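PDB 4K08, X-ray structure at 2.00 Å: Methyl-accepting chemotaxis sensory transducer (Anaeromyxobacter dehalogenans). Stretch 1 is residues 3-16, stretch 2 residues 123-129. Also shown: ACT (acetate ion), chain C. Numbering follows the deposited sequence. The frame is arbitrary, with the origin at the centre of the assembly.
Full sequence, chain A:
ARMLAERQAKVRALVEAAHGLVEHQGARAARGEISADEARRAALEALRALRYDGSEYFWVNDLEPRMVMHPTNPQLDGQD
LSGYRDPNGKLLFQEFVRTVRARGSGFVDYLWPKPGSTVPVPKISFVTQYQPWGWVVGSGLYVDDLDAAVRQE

Stretch 1 (3-16) MLAERQAKVRALVE
Stretch 2, residues 123-129: KISFVTQ

How do the two backbones lie? Residues 5-16 form a helix, phi and psi near -65° and -38°, tied by i to i+4 bonds such as Val15 N to Val11 O at 2.8 Å. Extended strand 123-129 runs in roughly the same direction, its axis 34° from the helix axis (signed crossing -34°) and 7.9 Å away at closest. Gln8 CA sits 7.7 Å from Ile124 CA, and Arg12 CA 5.6 Å from Phe126 CA.

Which bump fills which hollow? Alternation points Ile124, Phe126 and Thr128 toward the helix, Ser125 and Val127 away. Phe126 (chi1 t, chi2 75°), with the largest covered area, fills the hollow lined by Val11, Arg12 and Val15. Arg12, t at chi1 and chi2, lays CG over one ring face, 3.8 Å from the Phe126 ring centroid, a CH-pi contact. Val15 (t) meets the ring edge, its CG1 3.8 Å from Phe126 CD2, while Val11 (t) places CG1 4.1 Å from Phe126 CB.

What closes the ends? Ile124 (m, t) brings CD1 4.5 Å from Leu4 CD1, a loose apolar contact, and 4.0 Å from Gln8 OE1, where a methyl, no hydrogen-bond donor, can only pack. Beyond Phe126, Thr128 (t) sets CG2 3.7 Å from Val15 CG1.

What holds them together? No hydrogen bond crosses; the contact buries 430 Å² in all, and the packing is largely van der Waals. Lys123, all t and out of reach of the helix, gives a hydrogen bond from NZ to acetate OXT at 2.7 Å.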

# COMPACT_ATOMS: atom_id res chain seq x y z
N MSE A 3 -2.94 22.41 -6.64
CA MSE A 3 -1.80 22.46 -5.69
C MSE A 3 -1.66 21.16 -4.92
O MSE A 3 -0.65 20.90 -4.28
CB MSE A 3 -1.85 23.63 -4.71
CG MSE A 3 -0.90 24.76 -5.04
SE MSE A 3 0.49 24.99 -3.68
CE MSE A 3 -0.59 25.13 -2.06
N LEU A 4 -2.70 20.33 -5.01
CA LEU A 4 -2.77 19.08 -4.29
C LEU A 4 -2.77 17.94 -5.30
O LEU A 4 -2.34 16.82 -5.00
CB LEU A 4 -4.05 19.07 -3.46
CG LEU A 4 -4.69 17.77 -2.98
CD1 LEU A 4 -4.14 17.39 -1.61
CD2 LEU A 4 -6.23 17.90 -2.95
N ALA A 5 -3.26 18.22 -6.49
CA ALA A 5 -3.14 17.29 -7.61
C ALA A 5 -1.65 16.97 -7.82
O ALA A 5 -1.31 15.86 -8.24
CB ALA A 5 -3.77 17.89 -8.89
N GLU A 6 -0.78 17.93 -7.51
CA GLU A 6 0.66 17.75 -7.69
C GLU A 6 1.23 16.75 -6.68
O GLU A 6 2.04 15.88 -7.04
CB GLU A 6 1.38 19.11 -7.57
CG GLU A 6 2.91 18.99 -7.40
N ARG A 7 0.81 16.89 -5.43
CA ARG A 7 1.20 15.96 -4.38
C ARG A 7 0.59 14.57 -4.63
O ARG A 7 1.25 13.55 -4.39
CB ARG A 7 0.74 16.46 -3.01
CG ARG A 7 1.27 17.84 -2.62
CD ARG A 7 0.84 18.23 -1.20
NE ARG A 7 1.38 17.31 -0.20
CZ ARG A 7 0.82 17.02 0.98
NH1 ARG A 7 -0.34 17.59 1.34
NH2 ARG A 7 1.42 16.16 1.81
N GLN A 8 -0.65 14.53 -5.12
CA GLN A 8 -1.28 13.25 -5.44
C GLN A 8 -0.53 12.59 -6.57
O GLN A 8 -0.38 11.38 -6.57
CB GLN A 8 -2.76 13.41 -5.82
CG GLN A 8 -3.68 13.62 -4.64
CD GLN A 8 -5.14 13.50 -5.04
OE1 GLN A 8 -5.97 14.31 -4.64
NE2 GLN A 8 -5.48 12.47 -5.82
N ALA A 9 -0.09 13.39 -7.54
CA ALA A 9 0.71 12.87 -8.64
C ALA A 9 2.03 12.30 -8.13
O ALA A 9 2.52 11.32 -8.65
CB ALA A 9 0.98 13.96 -9.69
N LYS A 10 2.61 12.90 -7.11
CA LYS A 10 3.86 12.37 -6.60
C LYS A 10 3.66 11.05 -5.85
O LYS A 10 4.48 10.15 -5.96
CB LYS A 10 4.60 13.36 -5.70
CG LYS A 10 5.93 12.78 -5.21
CD LYS A 10 6.92 13.84 -4.88
CE LYS A 10 8.24 13.23 -4.45
NZ LYS A 10 9.09 14.31 -3.82
N VAL A 11 2.59 10.95 -5.06
CA VAL A 11 2.24 9.70 -4.39
C VAL A 11 1.96 8.62 -5.44
O VAL A 11 2.50 7.50 -5.38
CB VAL A 11 1.03 9.90 -3.46
CG1 VAL A 11 0.46 8.56 -2.99
CG2 VAL A 11 1.44 10.76 -2.23
N ARG A 12 1.18 8.98 -6.45
CA ARG A 12 0.85 8.06 -7.51
C ARG A 12 2.14 7.60 -8.14
O ARG A 12 2.32 6.43 -8.40
CB ARG A 12 -0.06 8.69 -8.59
CG ARG A 12 -0.39 7.75 -9.78
CD ARG A 12 -1.18 8.47 -10.92
NE ARG A 12 -1.79 9.70 -10.41
CZ ARG A 12 -1.75 10.91 -11.00
NH1 ARG A 12 -1.13 11.09 -12.18
NH2 ARG A 12 -2.34 11.95 -10.41
N ALA A 13 3.05 8.54 -8.36
CA ALA A 13 4.32 8.20 -9.01
C ALA A 13 5.22 7.30 -8.13
O ALA A 13 5.94 6.44 -8.66
CB ALA A 13 5.06 9.47 -9.38
N LEU A 14 5.20 7.50 -6.81
CA LEU A 14 6.02 6.64 -5.93
C LEU A 14 5.38 5.26 -5.80
O LEU A 14 6.08 4.23 -5.69
CB LEU A 14 6.22 7.29 -4.53
CG LEU A 14 7.45 8.23 -4.39
CD1 LEU A 14 8.76 7.41 -4.19
CD2 LEU A 14 7.63 9.19 -5.58
N VAL A 15 4.05 5.21 -5.83
CA VAL A 15 3.39 3.94 -5.74
C VAL A 15 3.65 3.18 -7.04
O VAL A 15 3.80 1.95 -7.03
CB VAL A 15 1.88 4.07 -5.47
CG1 VAL A 15 1.18 2.75 -5.74
CG2 VAL A 15 1.64 4.56 -4.03
N GLU A 16 3.72 3.89 -8.16
CA GLU A 16 4.03 3.22 -9.41
C GLU A 16 5.46 2.67 -9.38
O GLU A 16 5.74 1.61 -9.95
CB GLU A 16 3.83 4.16 -10.61
CG GLU A 16 2.46 4.04 -11.17
CD GLU A 16 2.21 2.63 -11.72
OE1 GLU A 16 2.99 2.17 -12.60
OE2 GLU A 16 1.21 2.00 -11.27
N LYS A 123 -6.07 11.37 5.09
CA LYS A 123 -5.05 10.79 4.24
C LYS A 123 -5.66 10.47 2.88
O LYS A 123 -6.84 10.07 2.77
CB LYS A 123 -4.46 9.52 4.90
CG LYS A 123 -3.20 8.95 4.19
CD LYS A 123 -2.45 7.93 5.10
CE LYS A 123 -1.19 7.34 4.37
NZ LYS A 123 -0.44 6.40 5.28
N ILE A 124 -4.86 10.65 1.83
CA ILE A 124 -5.27 10.27 0.49
C ILE A 124 -4.20 9.32 -0.07
O ILE A 124 -3.03 9.71 -0.22
CB ILE A 124 -5.43 11.52 -0.45
CG1 ILE A 124 -6.50 12.50 0.11
CG2 ILE A 124 -5.82 11.06 -1.84
CD1 ILE A 124 -6.62 13.80 -0.68
N SER A 125 -4.59 8.08 -0.35
CA SER A 125 -3.60 7.09 -0.81
C SER A 125 -3.87 6.62 -2.22
O SER A 125 -5.04 6.51 -2.66
CB SER A 125 -3.58 5.89 0.14
OG SER A 125 -3.03 6.25 1.40
N PHE A 126 -2.80 6.39 -2.97
CA PHE A 126 -2.91 5.63 -4.21
C PHE A 126 -2.60 4.15 -3.96
O PHE A 126 -1.54 3.81 -3.40
CB PHE A 126 -1.99 6.18 -5.29
CG PHE A 126 -2.35 5.71 -6.69
CD1 PHE A 126 -3.46 6.25 -7.35
CD2 PHE A 126 -1.61 4.72 -7.32
CE1 PHE A 126 -3.81 5.83 -8.64
CE2 PHE A 126 -1.95 4.28 -8.61
CZ PHE A 126 -3.06 4.84 -9.26
N VAL A 127 -3.53 3.28 -4.36
CA VAL A 127 -3.33 1.83 -4.27
C VAL A 127 -3.30 1.17 -5.64
O VAL A 127 -3.99 1.58 -6.59
CB VAL A 127 -4.40 1.13 -3.44
CG1 VAL A 127 -4.26 1.52 -1.96
CG2 VAL A 127 -5.86 1.41 -4.03
N THR A 128 -2.48 0.14 -5.74
CA THR A 128 -2.34 -0.59 -6.99
C THR A 128 -2.27 -2.08 -6.67
O THR A 128 -2.19 -2.46 -5.51
CB THR A 128 -1.12 -0.11 -7.77
OG1 THR A 128 -1.19 -0.65 -9.10
CG2 THR A 128 0.16 -0.53 -7.07
N GLN A 129 -2.33 -2.95 -7.67
CA GLN A 129 -2.34 -4.38 -7.38
C GLN A 129 -1.21 -5.07 -8.11
O GLN A 129 -0.73 -4.59 -9.15
CB GLN A 129 -3.68 -5.03 -7.79
CG GLN A 129 -3.85 -5.06 -9.28
CD GLN A 129 -5.18 -5.64 -9.73
OE1 GLN A 129 -5.92 -6.28 -8.95
NE2 GLN A 129 -5.48 -5.45 -11.02
C ACT C . -2.05 3.25 5.65
O ACT C . -1.02 3.09 6.40
OXT ACT C . -2.29 4.39 5.19
CH3 ACT C . -3.01 2.11 5.26